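Local atomic coordinates of DspB (Aggregatibacter actinomycetemcomitans, PDB entry 1YHT), a protein that hydrolyses terminal N-acetylhexosamine residues as a family 20 glycoside hydrolase and disperses biofilms, probably by cutting their N-acetylglucosamine polymer. Residues D116-M121 and H193-Y198; D183-G186 and E190-H193. One frame throughout, in Å; residues are numbered along the deposited sequence.

Contact 1 (D116-M121 and H193-Y198)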
loop_
_atom_site.group_PDB
_atom_site.type_symbol
_atom_site.label_atom_id
_atom_site.label_comp_id
_atom_site.label_asym_id
_atom_site.label_seq_id
_atom_site.Cartn_x
_atom_site.Cartn_y
_atom_site.Cartn_z
ATOM N N ASP A 116 6.356 -3.374 0.683
ATOM C CA ASP A 116 5.562 -4.578 0.593
ATOM C C ASP A 116 6.489 -5.820 0.613
ATOM O O ASP A 116 7.611 -5.806 0.086
ATOM C CB ASP A 116 4.660 -4.555 -0.659
ATOM C CG ASP A 116 3.481 -5.505 -0.564
ATOM O OD1 ASP A 116 3.477 -6.394 0.336
ATOM O OD2 ASP A 116 2.570 -5.376 -1.437
ATOM N N SER A 117 5.996 -6.838 1.285
ATOM C CA SER A 117 6.642 -8.146 1.411
ATOM C C SER A 117 5.614 -9.079 2.031
ATOM O O SER A 117 4.611 -8.618 2.607
ATOM C CB SER A 117 7.924 -8.085 2.226
ATOM O OG SER A 117 7.713 -8.192 3.625
ATOM N N PRO A 118 5.834 -10.411 1.906
ATOM C CA PRO A 118 6.944 -11.093 1.248
ATOM C C PRO A 118 6.885 -11.177 -0.262
ATOM O O PRO A 118 7.894 -11.549 -0.871
ATOM C CB PRO A 118 6.848 -12.538 1.810
ATOM C CG PRO A 118 5.488 -12.717 2.177
ATOM C CD PRO A 118 4.911 -11.355 2.536
ATOM N N ASN A 119 5.726 -10.895 -0.855
ATOM C CA ASN A 119 5.579 -10.855 -2.321
ATOM C C ASN A 119 5.685 -9.375 -2.777
ATOM O O ASN A 119 6.118 -8.523 -1.989
ATOM C CB ASN A 119 4.267 -11.584 -2.710
ATOM C CG ASN A 119 4.340 -12.310 -4.083
ATOM O OD1 ASN A 119 4.286 -13.580 -4.180
ATOM N ND2 ASN A 119 4.433 -11.524 -5.151
ATOM N N HIS A 120 5.292 -9.069 -4.016
ATOM C CA HIS A 120 5.203 -7.683 -4.488
ATOM C C HIS A 120 6.512 -6.911 -4.206
ATOM O O HIS A 120 6.513 -5.745 -3.781
ATOM C CB HIS A 120 3.963 -7.015 -3.882
ATOM C CG HIS A 120 2.673 -7.464 -4.505
ATOM N ND1 HIS A 120 2.307 -7.105 -5.785
ATOM C CD2 HIS A 120 1.668 -8.251 -4.034
ATOM C CE1 HIS A 120 1.138 -7.660 -6.079
ATOM N NE2 HIS A 120 0.715 -8.343 -5.025
ATOM N N MET A 121 7.648 -7.568 -4.474
ATOM C CA MET A 121 8.956 -6.960 -4.171
ATOM C C MET A 121 10.030 -7.247 -5.175
ATOM O O MET A 121 11.214 -7.159 -4.853
ATOM C CB MET A 121 9.403 -7.297 -2.730
ATOM C CG MET A 121 9.577 -8.747 -2.391
ATOM S SD MET A 121 10.122 -9.088 -0.703
ATOM C CE MET A 121 11.441 -7.895 -0.516
ATOM N N HIS A 193 1.606 -20.017 8.941
ATOM C CA HIS A 193 2.069 -19.974 10.331
ATOM C C HIS A 193 3.318 -19.141 10.448
ATOM O O HIS A 193 3.416 -18.356 11.341
ATOM C CB HIS A 193 2.274 -21.362 10.948
ATOM C CG HIS A 193 1.016 -22.185 10.946
ATOM N ND1 HIS A 193 0.075 -22.113 11.955
ATOM C CD2 HIS A 193 0.502 -23.020 10.016
ATOM C CE1 HIS A 193 -0.953 -22.883 11.648
ATOM N NE2 HIS A 193 -0.706 -23.460 10.492
ATOM N N GLU A 194 4.271 -19.320 9.548
ATOM C CA GLU A 194 5.504 -18.524 9.613
ATOM C C GLU A 194 5.267 -17.040 9.314
ATOM O O GLU A 194 6.048 -16.190 9.727
ATOM C CB GLU A 194 6.567 -19.092 8.670
ATOM C CG GLU A 194 7.120 -20.416 9.126
ATOM C CD GLU A 194 8.022 -20.293 10.355
ATOM O OE1 GLU A 194 8.565 -19.169 10.634
ATOM O OE2 GLU A 194 8.175 -21.353 11.029
ATOM N N PHE A 195 4.183 -16.724 8.599
ATOM C CA PHE A 195 3.840 -15.347 8.341
ATOM C C PHE A 195 3.510 -14.607 9.635
ATOM O O PHE A 195 3.908 -13.466 9.809
ATOM C CB PHE A 195 2.717 -15.223 7.313
ATOM C CG PHE A 195 2.335 -13.798 7.045
ATOM C CD1 PHE A 195 3.252 -12.953 6.410
ATOM C CD2 PHE A 195 1.126 -13.282 7.519
ATOM C CE1 PHE A 195 2.955 -11.620 6.200
ATOM C CE2 PHE A 195 0.787 -11.919 7.311
ATOM C CZ PHE A 195 1.700 -11.082 6.662
ATOM N N ILE A 196 2.792 -15.257 10.559
ATOM C CA ILE A 196 2.467 -14.654 11.859
ATOM C C ILE A 196 3.743 -14.225 12.546
ATOM O O ILE A 196 3.868 -13.080 13.035
ATOM C CB ILE A 196 1.748 -15.648 12.783
ATOM C CG1 ILE A 196 0.455 -16.159 12.132
ATOM C CG2 ILE A 196 1.511 -15.052 14.176
ATOM C CD1 ILE A 196 -0.374 -15.140 11.530
ATOM N N THR A 197 4.695 -15.147 12.570
ATOM C CA THR A 197 5.974 -14.908 13.196
ATOM C C THR A 197 6.706 -13.729 12.542
ATOM O O THR A 197 7.286 -12.878 13.218
ATOM C CB THR A 197 6.842 -16.192 13.125
ATOM O OG1 THR A 197 6.103 -17.268 13.718
ATOM C CG2 THR A 197 8.150 -16.012 13.820
ATOM N N TYR A 198 6.714 -13.727 11.220
ATOM C CA TYR A 198 7.401 -12.712 10.420
ATOM C C TYR A 198 6.735 -11.339 10.659
ATOM O O TYR A 198 7.392 -10.369 10.961
ATOM C CB TYR A 198 7.309 -13.130 8.938
ATOM C CG TYR A 198 7.874 -12.147 7.915
ATOM C CD1 TYR A 198 9.258 -11.976 7.767
ATOM C CD2 TYR A 198 7.024 -11.399 7.088
ATOM C CE1 TYR A 198 9.783 -11.068 6.837
ATOM C CE2 TYR A 198 7.546 -10.471 6.162
ATOM C CZ TYR A 198 8.929 -10.318 6.034
ATOM O OH TYR A 198 9.467 -9.426 5.111
#

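Contact 2 (D183-G186 and E190-H193)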
loop_
_atom_site.group_PDB
_atom_site.type_symbol
_atom_site.label_atom_id
_atom_site.label_comp_id
_atom_site.label_asym_id
_atom_site.label_seq_id
_atom_site.Cartn_x
_atom_site.Cartn_y
_atom_site.Cartn_z
ATOM N N ASP A 183 0.155 -8.605 1.247
ATOM C CA ASP A 183 -0.855 -9.022 0.280
ATOM C C ASP A 183 -0.357 -10.042 -0.713
ATOM O O ASP A 183 0.813 -10.024 -1.126
ATOM C CB ASP A 183 -1.441 -7.830 -0.486
ATOM C CG ASP A 183 -0.376 -7.070 -1.302
ATOM O OD1 ASP A 183 0.771 -6.956 -0.825
ATOM O OD2 ASP A 183 -0.693 -6.586 -2.419
ATOM N N GLU A 184 -1.284 -10.945 -1.057
ATOM C CA GLU A 184 -1.159 -11.895 -2.152
ATOM C C GLU A 184 0.120 -12.697 -2.105
ATOM O O GLU A 184 0.795 -12.806 -3.106
ATOM C CB GLU A 184 -1.271 -11.169 -3.519
ATOM C CG GLU A 184 -2.525 -10.347 -3.715
ATOM C CD GLU A 184 -2.650 -9.754 -5.117
ATOM O OE1 GLU A 184 -1.643 -9.189 -5.613
ATOM O OE2 GLU A 184 -3.762 -9.871 -5.719
ATOM N N PHE A 185 0.429 -13.298 -0.967
ATOM C CA PHE A 185 1.660 -14.042 -0.793
ATOM C C PHE A 185 1.275 -15.508 -0.558
ATOM O O PHE A 185 0.132 -15.811 -0.128
ATOM C CB PHE A 185 2.484 -13.497 0.390
ATOM C CG PHE A 185 1.814 -13.699 1.728
ATOM C CD1 PHE A 185 2.022 -14.861 2.441
ATOM C CD2 PHE A 185 0.909 -12.777 2.230
ATOM C CE1 PHE A 185 1.380 -15.087 3.610
ATOM C CE2 PHE A 185 0.240 -13.030 3.402
ATOM C CZ PHE A 185 0.501 -14.173 4.100
ATOM N N GLY A 186 2.194 -16.411 -0.868
ATOM C CA GLY A 186 1.990 -17.844 -0.586
ATOM C C GLY A 186 0.866 -18.545 -1.334
ATOM O O GLY A 186 0.305 -19.544 -0.856
ATOM N N GLU A 190 1.893 -23.481 1.437
ATOM C CA GLU A 190 1.430 -23.386 2.817
ATOM C C GLU A 190 2.525 -22.608 3.530
ATOM O O GLU A 190 3.649 -23.111 3.693
ATOM C CB GLU A 190 1.276 -24.796 3.446
ATOM C CG GLU A 190 0.092 -25.648 2.919
ATOM C CD GLU A 190 0.316 -26.287 1.538
ATOM O OE1 GLU A 190 1.281 -27.063 1.383
ATOM O OE2 GLU A 190 -0.497 -26.056 0.606
ATOM N N SER A 191 2.231 -21.368 3.907
ATOM C CA SER A 191 3.241 -20.522 4.565
ATOM C C SER A 191 2.696 -19.710 5.740
ATOM O O SER A 191 3.435 -18.934 6.324
ATOM C CB SER A 191 3.937 -19.592 3.534
ATOM O OG SER A 191 3.118 -18.500 3.140
ATOM N N ASN A 192 1.419 -19.904 6.080
ATOM C CA ASN A 192 0.714 -18.960 6.935
ATOM C C ASN A 192 1.272 -18.880 8.327
ATOM O O ASN A 192 1.375 -17.774 8.858
ATOM C CB ASN A 192 -0.791 -19.200 7.020
ATOM C CG ASN A 192 -1.498 -18.094 7.814
ATOM O OD1 ASN A 192 -1.765 -16.962 7.286
ATOM N ND2 ASN A 192 -1.730 -18.355 9.094
ATOM N N HIS A 193 1.606 -20.017 8.941
ATOM C CA HIS A 193 2.069 -19.974 10.331
ATOM C C HIS A 193 3.318 -19.141 10.448
ATOM O O HIS A 193 3.416 -18.356 11.341
ATOM C CB HIS A 193 2.274 -21.362 10.948
ATOM C CG HIS A 193 1.016 -22.185 10.946
ATOM N ND1 HIS A 193 0.075 -22.113 11.955
ATOM C CD2 HIS A 193 0.502 -23.020 10.016
ATOM C CE1 HIS A 193 -0.953 -22.883 11.648
ATOM N NE2 HIS A 193 -0.706 -23.460 10.492
HETATM O O HOH W 1 0.708 -19.504 2.560
#

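Contact 1 (D116-M121 and H193-Y198)
Tyr198 reaches from its helix to Ser117 and donates a hydrogen bond from OH to Ser117 OG, 2.6 Å away. The acceptor lies in the plane of the phenol ring, at its edge, and the CZ-OH-OG angle measured on the atoms is close to 115°, the bend expected of a phenol donor. OG sits on the CE2 side of the hydroxyl, with Ser117 OG 3.4 Å from Tyr198 CE2, while Ser117 CB comes to 3.5 Å from Tyr198 OH. This is the tight part of the contact, and it gives two buried hydroxyls each other as partners. In Tyr198 CG stands anti to the backbone N (chi1 175°), which carries the ring out from the helix axis to the end of the strand.

The contact joins two successive beta-alpha units of the (beta/alpha)8 TIM barrel, the fold of family 20 catalytic domains. Strand 110-117 is the third of the parallel barrel, and Ser117 lies at its C-terminal side, while helix 192-208 follows the neighbouring fourth strand, 177-181. Met160, of helix 154-171, packs against both Ser117 and Tyr198.

One helical turn earlier the fit is looser. Pro118, entered through a cis peptide bond, meets Phe195 through one pair, CD to CE1 at 4.2 Å, the two side chains crossing at about a right angle. An anti first torsion, as in Tyr198, sends the Phe195 ring out towards Pro118, and this ring also meets that of Phe185, with planes about 30° apart. The two segments together bury 143 Å², a modest area consistent with so few touching atoms. The solvent side begins just before these rings, where Glu194 is partly exposed and His193, turned away from the strand end, lies at the surface.

Contact 2 (D183-G186 and E190-H193)
Gly186 and Ser191 bring the two backbones closest, with their CA atoms 5.9 Å apart, and the positive phi of Gly186 (phi 65°, psi 28°), a conformation that glycine adopts readily, turns the chain after Phe185. Facing this turn, the Ser191 hydroxyl approaches from the other segment: OG stands 3.9 Å from Gly186 CA, a loose apposition with no bond. The same oxygen lies at the edge of the Phe185 ring, near its plane, at 3.9 Å from Phe185 CE1 and about equally far from CD1. Phe185 carries CG between its backbone N and carbonyl carbon (chi1 66°), and the end of the ring thereby comes nearer to Ser191 than its CB direction would suggest.

No direct hydrogen bond joins the segments; a water does so instead. It lies 2.7 Å from Ser191 OG, accepts a weak bond from Ser191 N at 2.8 Å, and gives a long, weak one to Gly186 O at 3.4 Å. Ser191 occupies the N-cap position of the helix, yet its side chain makes no capping bond. The contact buries 122 Å².

Glu148 OE2 accepts a hydrogen bond from Gly186 N, and the Phe185 side chain also touches Glu148. The whole contact spans the short connection that leaves the barrel after strand 177-181 and enters helix 192-208, with Ser191 just ahead of its first turn.

Both contacts end on helix 192-208 and share His193, with centres about 7 Å apart on one side of the chain's centre. Along the chain, 116-121 comes first, then 183-186, then the helix: contact 1 joins segments 72 residues apart, contact 2 only four. They touch directly, Phe195 CG lying 3.5 Å from Phe185 CZ, and His120 NE2 probably hydrogen-bonds Glu184 OE1 at 2.6 Å. Helix 192-208 and the residue before it therefore pack near the C-terminal ends of adjacent strands 110-117 and 177-181, the mouth where TIM barrels hold their active sites. Asp183-Glu184 there probably corresponds to the catalytic Asp-Glu pair of family 20.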